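Local coordinates for Myo-inositol-1-phosphate synthase-related protein (Thermotoga maritima MSB8, PDB 3CIN), which belongs with the myo-inositol-1-phosphate synthases and binds nicotinamide-adenine-dinucleotide on a Rossmann-type domain, at residues R105-I109 / M255-T261; T142-F148 / V194-F198. All coordinates share one frame; numbering follows the deposited sequence.

Interaction 1: R105-I109 / M255-T261. With NAD (nicotinamide-adenine-dinucleotide), chain F.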
loop_
_atom_site.group_PDB
_atom_site.type_symbol
_atom_site.label_atom_id
_atom_site.label_comp_id
_atom_site.label_asym_id
_atom_site.label_seq_id
_atom_site.Cartn_x
_atom_site.Cartn_y
_atom_site.Cartn_z
ATOM N N ARG A 105 -28.596 -22.800 -1.314
ATOM C CA ARG A 105 -29.839 -22.297 -0.743
ATOM C C ARG A 105 -29.912 -20.763 -0.685
ATOM O O ARG A 105 -31.009 -20.157 -0.811
ATOM C CB ARG A 105 -29.986 -22.895 0.657
ATOM C CG ARG A 105 -31.291 -22.624 1.364
ATOM C CD ARG A 105 -31.315 -23.308 2.754
ATOM N NE ARG A 105 -31.223 -24.788 2.864
ATOM C CZ ARG A 105 -31.536 -25.726 1.957
ATOM N NH1 ARG A 105 -31.976 -25.455 0.726
ATOM N NH2 ARG A 105 -31.393 -27.005 2.305
ATOM N N ASN A 106 -28.757 -20.132 -0.500
ATOM C CA ASN A 106 -28.655 -18.708 -0.415
ATOM C C ASN A 106 -28.252 -17.984 -1.703
ATOM O O ASN A 106 -28.068 -16.758 -1.670
ATOM C CB ASN A 106 -27.667 -18.332 0.677
ATOM C CG ASN A 106 -28.055 -18.896 2.026
ATOM O OD1 ASN A 106 -27.204 -19.363 2.787
ATOM N ND2 ASN A 106 -29.347 -18.851 2.339
ATOM N N LEU A 107 -28.137 -18.722 -2.806
ATOM C CA LEU A 107 -27.731 -18.187 -4.095
ATOM C C LEU A 107 -28.834 -18.248 -5.124
ATOM O O LEU A 107 -29.717 -19.101 -5.051
ATOM C CB LEU A 107 -26.553 -18.979 -4.635
ATOM C CG LEU A 107 -25.309 -18.950 -3.735
ATOM C CD1 LEU A 107 -24.309 -19.925 -4.283
ATOM C CD2 LEU A 107 -24.728 -17.567 -3.670
ATOM N N PRO A 108 -28.760 -17.374 -6.136
ATOM C CA PRO A 108 -29.763 -17.335 -7.182
ATOM C C PRO A 108 -29.558 -18.438 -8.210
ATOM O O PRO A 108 -29.322 -18.160 -9.385
ATOM C CB PRO A 108 -29.556 -15.951 -7.796
ATOM C CG PRO A 108 -28.169 -15.660 -7.637
ATOM C CD PRO A 108 -27.731 -16.348 -6.335
ATOM N N ILE A 109 -29.618 -19.679 -7.729
ATOM C CA ILE A 109 -29.421 -20.874 -8.528
ATOM C C ILE A 109 -30.642 -21.742 -8.304
ATOM O O ILE A 109 -31.038 -21.971 -7.158
ATOM C CB ILE A 109 -28.174 -21.670 -8.058
ATOM C CG1 ILE A 109 -26.871 -20.875 -8.340
ATOM C CG2 ILE A 109 -28.150 -23.049 -8.696
ATOM C CD1 ILE A 109 -25.637 -21.405 -7.667
ATOM N N MET A 255 -19.729 -15.000 -6.753
ATOM C CA MET A 255 -21.012 -15.281 -6.124
ATOM C C MET A 255 -20.829 -16.183 -4.881
ATOM O O MET A 255 -21.567 -16.063 -3.891
ATOM C CB MET A 255 -21.886 -15.962 -7.200
ATOM C CG MET A 255 -23.286 -16.447 -6.826
ATOM S SD MET A 255 -23.977 -17.596 -8.089
ATOM C CE MET A 255 -22.862 -19.014 -7.862
ATOM N N ASP A 256 -19.813 -17.030 -4.917
ATOM C CA ASP A 256 -19.543 -17.960 -3.828
ATOM C C ASP A 256 -19.353 -17.275 -2.495
ATOM O O ASP A 256 -19.570 -17.879 -1.440
ATOM C CB ASP A 256 -18.289 -18.750 -4.116
ATOM C CG ASP A 256 -17.963 -19.815 -3.004
ATOM O OD1 ASP A 256 -18.659 -20.809 -2.884
ATOM O OD2 ASP A 256 -17.029 -19.655 -2.220
ATOM N N PHE A 257 -18.880 -16.045 -2.531
ATOM C CA PHE A 257 -18.708 -15.253 -1.287
ATOM C C PHE A 257 -20.009 -14.882 -0.557
ATOM O O PHE A 257 -19.964 -14.428 0.603
ATOM C CB PHE A 257 -17.884 -13.998 -1.539
ATOM C CG PHE A 257 -16.530 -14.282 -2.216
ATOM C CD1 PHE A 257 -15.784 -15.424 -1.909
ATOM C CD2 PHE A 257 -16.010 -13.367 -3.124
ATOM C CE1 PHE A 257 -14.590 -15.674 -2.563
ATOM C CE2 PHE A 257 -14.806 -13.623 -3.760
ATOM C CZ PHE A 257 -14.124 -14.755 -3.500
ATOM N N LEU A 258 -21.139 -15.091 -1.215
ATOM C CA LEU A 258 -22.426 -14.872 -0.594
ATOM C C LEU A 258 -23.129 -16.190 -0.196
ATOM O O LEU A 258 -24.282 -16.170 0.241
ATOM C CB LEU A 258 -23.322 -14.135 -1.560
ATOM C CG LEU A 258 -22.822 -12.772 -2.032
ATOM C CD1 LEU A 258 -23.642 -12.305 -3.236
ATOM C CD2 LEU A 258 -22.834 -11.788 -0.883
ATOM N N ALA A 259 -22.425 -17.304 -0.317
ATOM C CA ALA A 259 -23.023 -18.628 -0.128
ATOM C C ALA A 259 -23.577 -18.878 1.273
ATOM O O ALA A 259 -24.608 -19.530 1.397
ATOM C CB ALA A 259 -22.030 -19.746 -0.547
ATOM N N LEU A 260 -22.962 -18.301 2.303
ATOM C CA LEU A 260 -23.285 -18.650 3.668
ATOM C C LEU A 260 -24.069 -17.470 4.293
ATOM O O LEU A 260 -23.731 -16.297 4.080
ATOM C CB LEU A 260 -22.000 -18.910 4.516
ATOM C CG LEU A 260 -21.106 -20.114 4.187
ATOM C CD1 LEU A 260 -20.225 -20.558 5.407
ATOM C CD2 LEU A 260 -21.904 -21.219 3.692
ATOM N N THR A 261 -25.108 -17.792 5.044
ATOM C CA THR A 261 -25.787 -16.790 5.848
ATOM C C THR A 261 -24.891 -16.401 7.022
ATOM O O THR A 261 -23.899 -17.060 7.283
ATOM C CB THR A 261 -27.091 -17.328 6.382
ATOM O OG1 THR A 261 -26.834 -18.573 7.042
ATOM C CG2 THR A 261 -28.093 -17.561 5.235
HETATM P PA NAD F . -18.316 -21.072 -7.939
HETATM O O1A NAD F . -17.954 -20.302 -9.182
HETATM O O2A NAD F . -19.604 -20.594 -7.342
HETATM O O5B NAD F . -18.533 -22.553 -8.410
HETATM C C5B NAD F . -19.141 -23.510 -7.546
HETATM C C4B NAD F . -19.885 -24.500 -8.425
HETATM O O4B NAD F . -20.307 -25.594 -7.627
HETATM C C3B NAD F . -21.129 -23.944 -9.108
HETATM O O3B NAD F . -21.195 -24.351 -10.465
HETATM C C2B NAD F . -22.275 -24.558 -8.315
HETATM O O2B NAD F . -23.480 -24.566 -9.031
HETATM C C1B NAD F . -21.679 -25.906 -7.977
HETATM N N9A NAD F . -22.285 -26.594 -6.834
HETATM C C8A NAD F . -22.692 -25.969 -5.659
HETATM N N7A NAD F . -23.069 -26.972 -4.794
HETATM C C5A NAD F . -22.910 -28.172 -5.441
HETATM C C6A NAD F . -23.223 -29.486 -5.081
HETATM N N6A NAD F . -23.709 -29.819 -3.843
HETATM N N1A NAD F . -22.888 -30.481 -5.977
HETATM C C2A NAD F . -22.344 -30.165 -7.209
HETATM N N3A NAD F . -22.105 -28.868 -7.611
HETATM C C4A NAD F . -22.403 -27.905 -6.715
HETATM O O3 NAD F . -17.140 -21.039 -6.892
HETATM P PN NAD F . -15.600 -21.109 -7.227
HETATM O O1N NAD F . -15.051 -19.723 -7.153
HETATM O O2N NAD F . -15.351 -22.017 -8.384
HETATM O O5D NAD F . -15.045 -21.816 -5.912
HETATM C C5D NAD F . -15.250 -23.195 -5.707
HETATM C C4D NAD F . -14.871 -23.608 -4.290
HETATM O O4D NAD F . -13.483 -23.480 -4.148
HETATM C C3D NAD F . -15.522 -22.816 -3.167
HETATM O O3D NAD F . -15.823 -23.698 -2.055
HETATM C C2D NAD F . -14.386 -21.898 -2.743
HETATM O O2D NAD F . -14.487 -21.518 -1.367
HETATM C C1D NAD F . -13.208 -22.827 -2.937
HETATM N N1N NAD F . -11.935 -22.117 -3.041
HETATM C C2N NAD F . -11.745 -21.232 -4.024
HETATM C C3N NAD F . -10.461 -20.625 -4.054
HETATM C C7N NAD F . -10.122 -19.853 -5.246
HETATM O O7N NAD F . -11.122 -19.697 -6.165
HETATM N N7N NAD F . -8.886 -19.352 -5.393
HETATM C C4N NAD F . -9.480 -20.907 -3.124
HETATM C C5N NAD F . -9.714 -21.806 -2.124
HETATM C C6N NAD F . -10.972 -22.426 -2.116
HETATM O O HOH W 1 -25.923 -20.929 -0.461
#
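L107 and M255 make the apolar centre of this contact. L107 CD2 lies 3.6 Å from M255 CG. The same methyl sits 3.5 Å from M255 O, a carbonyl hydrogen-bonded to L258 N inside the 3-10 segment 255-258. CG of M255 is anti to its backbone N (chi1 177°), and the chain bends only at its last torsion (chi3 68°). This bend puts M255 CE 3.7 Å from I109 CD1. P108, the centre of an inverse gamma turn, brings its CD to 4.3 Å from M255 SD.

The polar link runs through one water. It accepts from N106 N at 2.9 Å and donates to A259 O at 2.7 Å. T261 CG2 packs on N106 CG; T261 OG1 caps helix 262-272 at G264 N.

Two residues of segment 255-261 face NAD. M255 CE comes within 3.7 Å of NAD O2A. D256 OD2 takes a weak hydrogen bond from NAD O2D and a second hydrogen bond from T145 OG1. Segment 255-261 thus lends M255 and D256 to the NAD pocket of a Rossmann-type fold, and segment 105-109 packs against M255.

Interaction 2: T142-F148 / V194-F198. With NAD (nicotinamide-adenine-dinucleotide), chain F.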
loop_
_atom_site.group_PDB
_atom_site.type_symbol
_atom_site.label_atom_id
_atom_site.label_comp_id
_atom_site.label_asym_id
_atom_site.label_seq_id
_atom_site.Cartn_x
_atom_site.Cartn_y
_atom_site.Cartn_z
ATOM N N THR A 142 -14.772 -28.984 -6.126
ATOM C CA THR A 142 -14.797 -27.519 -6.268
ATOM C C THR A 142 -16.233 -26.910 -6.070
ATOM O O THR A 142 -16.617 -25.913 -6.765
ATOM C CB THR A 142 -14.148 -27.071 -7.613
ATOM O OG1 THR A 142 -14.706 -27.834 -8.683
ATOM C CG2 THR A 142 -12.607 -27.334 -7.623
ATOM N N CYS A 143 -17.024 -27.535 -5.180
ATOM C CA CYS A 143 -18.382 -27.106 -4.867
ATOM C C CYS A 143 -18.408 -25.827 -4.014
ATOM O O CYS A 143 -17.430 -25.499 -3.375
ATOM C CB CYS A 143 -19.177 -28.196 -4.127
ATOM S SG CYS A 143 -19.504 -29.615 -5.163
ATOM N N THR A 144 -19.552 -25.133 -4.028
ATOM C CA THR A 144 -19.855 -23.955 -3.232
ATOM C C THR A 144 -19.481 -24.178 -1.766
ATOM O O THR A 144 -19.689 -25.235 -1.207
ATOM C CB THR A 144 -21.367 -23.640 -3.339
ATOM O OG1 THR A 144 -21.702 -23.322 -4.706
ATOM C CG2 THR A 144 -21.831 -22.502 -2.424
ATOM N N THR A 145 -18.871 -23.165 -1.155
ATOM C CA THR A 145 -18.574 -23.201 0.285
ATOM C C THR A 145 -19.805 -23.510 1.141
ATOM O O THR A 145 -20.894 -23.024 0.870
ATOM C CB THR A 145 -17.992 -21.811 0.716
ATOM O OG1 THR A 145 -16.935 -21.411 -0.165
ATOM C CG2 THR A 145 -17.461 -21.827 2.096
ATOM N N GLU A 146 -19.596 -24.265 2.247
ATOM C CA GLU A 146 -20.640 -24.936 3.028
ATOM C C GLU A 146 -20.549 -24.617 4.503
ATOM O O GLU A 146 -19.446 -24.446 5.035
ATOM C CB GLU A 146 -20.539 -26.452 2.965
ATOM C CG GLU A 146 -20.521 -27.007 1.556
ATOM C CD GLU A 146 -20.064 -28.431 1.475
ATOM O OE1 GLU A 146 -19.417 -28.921 2.417
ATOM O OE2 GLU A 146 -20.325 -29.041 0.427
ATOM N N ALA A 147 -21.712 -24.456 5.132
ATOM C CA ALA A 147 -21.773 -24.366 6.603
ATOM C C ALA A 147 -21.743 -25.820 7.128
ATOM O O ALA A 147 -22.773 -26.480 7.170
ATOM C CB ALA A 147 -23.043 -23.677 7.031
ATOM N N PHE A 148 -20.568 -26.319 7.510
ATOM C CA PHE A 148 -20.384 -27.737 7.859
ATOM C C PHE A 148 -20.078 -27.839 9.339
ATOM O O PHE A 148 -19.661 -26.848 9.984
ATOM C CB PHE A 148 -19.246 -28.358 7.064
ATOM C CG PHE A 148 -17.880 -27.822 7.438
ATOM C CD1 PHE A 148 -17.448 -26.616 6.958
ATOM C CD2 PHE A 148 -17.057 -28.502 8.345
ATOM C CE1 PHE A 148 -16.233 -26.078 7.360
ATOM C CE2 PHE A 148 -15.850 -27.974 8.730
ATOM C CZ PHE A 148 -15.430 -26.796 8.246
ATOM N N VAL A 194 -10.526 -29.104 -2.192
ATOM C CA VAL A 194 -9.941 -27.769 -2.147
ATOM C C VAL A 194 -10.844 -26.728 -1.533
ATOM O O VAL A 194 -10.501 -25.566 -1.599
ATOM C CB VAL A 194 -9.356 -27.324 -3.511
ATOM C CG1 VAL A 194 -8.085 -28.163 -3.802
ATOM C CG2 VAL A 194 -10.372 -27.412 -4.611
ATOM N N ILE A 195 -11.947 -27.130 -0.899
ATOM C CA ILE A 195 -12.839 -26.211 -0.165
ATOM C C ILE A 195 -12.662 -26.387 1.354
ATOM O O ILE A 195 -11.936 -27.294 1.786
ATOM C CB ILE A 195 -14.324 -26.315 -0.678
ATOM C CG1 ILE A 195 -15.106 -27.422 0.032
ATOM C CG2 ILE A 195 -14.351 -26.525 -2.198
ATOM C CD1 ILE A 195 -16.658 -27.308 -0.140
ATOM N N PRO A 196 -13.211 -25.443 2.155
ATOM C CA PRO A 196 -12.944 -25.440 3.590
ATOM C C PRO A 196 -13.436 -26.617 4.408
ATOM O O PRO A 196 -12.872 -26.929 5.457
ATOM C CB PRO A 196 -13.528 -24.104 4.069
ATOM C CG PRO A 196 -13.640 -23.255 2.886
ATOM C CD PRO A 196 -13.905 -24.211 1.740
ATOM N N THR A 197 -14.497 -27.271 3.955
ATOM C CA THR A 197 -15.115 -28.328 4.728
ATOM C C THR A 197 -14.105 -29.373 5.111
ATOM O O THR A 197 -13.313 -29.833 4.286
ATOM C CB THR A 197 -16.217 -28.996 3.890
ATOM O OG1 THR A 197 -17.230 -28.018 3.602
ATOM C CG2 THR A 197 -16.787 -30.264 4.576
ATOM N N PHE A 198 -14.074 -29.724 6.394
ATOM C CA PHE A 198 -13.129 -30.729 6.859
ATOM C C PHE A 198 -13.419 -32.119 6.242
ATOM O O PHE A 198 -14.509 -32.686 6.398
ATOM C CB PHE A 198 -13.198 -30.919 8.367
ATOM C CG PHE A 198 -12.595 -29.808 9.196
ATOM C CD1 PHE A 198 -12.214 -28.581 8.696
ATOM C CD2 PHE A 198 -12.435 -30.025 10.560
ATOM C CE1 PHE A 198 -11.679 -27.632 9.545
ATOM C CE2 PHE A 198 -11.929 -29.076 11.367
ATOM C CZ PHE A 198 -11.560 -27.900 10.878
HETATM P PA NAD F . -18.316 -21.072 -7.939
HETATM O O1A NAD F . -17.954 -20.302 -9.182
HETATM O O2A NAD F . -19.604 -20.594 -7.342
HETATM O O5B NAD F . -18.533 -22.553 -8.410
HETATM C C5B NAD F . -19.141 -23.510 -7.546
HETATM C C4B NAD F . -19.885 -24.500 -8.425
HETATM O O4B NAD F . -20.307 -25.594 -7.627
HETATM C C3B NAD F . -21.129 -23.944 -9.108
HETATM O O3B NAD F . -21.195 -24.351 -10.465
HETATM C C2B NAD F . -22.275 -24.558 -8.315
HETATM O O2B NAD F . -23.480 -24.566 -9.031
HETATM C C1B NAD F . -21.679 -25.906 -7.977
HETATM N N9A NAD F . -22.285 -26.594 -6.834
HETATM C C8A NAD F . -22.692 -25.969 -5.659
HETATM N N7A NAD F . -23.069 -26.972 -4.794
HETATM C C5A NAD F . -22.910 -28.172 -5.441
HETATM C C6A NAD F . -23.223 -29.486 -5.081
HETATM N N6A NAD F . -23.709 -29.819 -3.843
HETATM N N1A NAD F . -22.888 -30.481 -5.977
HETATM C C2A NAD F . -22.344 -30.165 -7.209
HETATM N N3A NAD F . -22.105 -28.868 -7.611
HETATM C C4A NAD F . -22.403 -27.905 -6.715
HETATM O O3 NAD F . -17.140 -21.039 -6.892
HETATM P PN NAD F . -15.600 -21.109 -7.227
HETATM O O1N NAD F . -15.051 -19.723 -7.153
HETATM O O2N NAD F . -15.351 -22.017 -8.384
HETATM O O5D NAD F . -15.045 -21.816 -5.912
HETATM C C5D NAD F . -15.250 -23.195 -5.707
HETATM C C4D NAD F . -14.871 -23.608 -4.290
HETATM O O4D NAD F . -13.483 -23.480 -4.148
HETATM C C3D NAD F . -15.522 -22.816 -3.167
HETATM O O3D NAD F . -15.823 -23.698 -2.055
HETATM C C2D NAD F . -14.386 -21.898 -2.743
HETATM O O2D NAD F . -14.487 -21.518 -1.367
HETATM C C1D NAD F . -13.208 -22.827 -2.937
HETATM N N1N NAD F . -11.935 -22.117 -3.041
HETATM C C2N NAD F . -11.745 -21.232 -4.024
HETATM C C3N NAD F . -10.461 -20.625 -4.054
HETATM C C7N NAD F . -10.122 -19.853 -5.246
HETATM O O7N NAD F . -11.122 -19.697 -6.165
HETATM N N7N NAD F . -8.886 -19.352 -5.393
HETATM C C4N NAD F . -9.480 -20.907 -3.124
HETATM C C5N NAD F . -9.714 -21.806 -2.124
HETATM C C6N NAD F . -10.972 -22.426 -2.116
HETATM O O HOH W 2 -16.894 -25.301 2.995
#
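The F148 ring lies with one face over the backbone of segment 194-198. T197 CA stands over its centre as a CH-pi contact, 3.6 Å from the centroid and nearly along the ring normal. F198 N sits above the same face, offset toward the rim. E146 O lies at the ring edge, in plane. The F198 ring meets F148 obliquely, with planes at 45°: F148 CE2 comes over one of its faces, and P196 O lies at its edge. CG of F148 stands between its own N and carbonyl carbon (chi1 68°), which carries the ring onto T197.

Both segments leave neighbouring parallel strands, 138-141 and 189-193, of the Rossmann-type sheet. The loops that follow carry part of the NAD pocket.

Near the strands, methyl groups make the contact. T142 CG2 and V194 CG2 lie side by side, 3.8 Å apart. T142 OG1 is hydrogen-bonded to G20 O. I195 CG2 lies beside the pair C143 O and NAD O3D, and CD1 reaches toward T144 O and E146 CD.

E146 carries the polar part. T197 OG1 donates to E146 OE1 at 2.6 Å, from 39° out of the carboxylate plane. T170 and T172 also bond this carboxylate, so three threonine hydroxyls grip a buried acid. A water accepts from E146 N and donates to T197 OG1, joining the two segments a second time.

One ribose of NAD is held by segment 142-148. Its O3D donates to C143 O at 2.8 Å. T145 OG1 accepts from NAD O2D at 2.7 Å.

In the fold
Interaction 2 is buried, interaction 1 only partly. The centre of interaction 2 is about 8 Å from the centre of the chain; that of interaction 1 is about 18 Å from the same point. Along the chain, interaction 2 is nested within the loop that interaction 1 closes. Interaction 2 joins loops after adjacent strands of one parallel sheet. Interaction 1 joins a loop after the edge strand 96-97 to one after strand 242-252 of the mixed sheet. Its chemistry is mostly apolar, with a water bridge, whereas interaction 2 adds a buried carboxylate and an aromatic pair. The two touch directly where A259 CB packs on T144 CG2, and both line the NAD pocket.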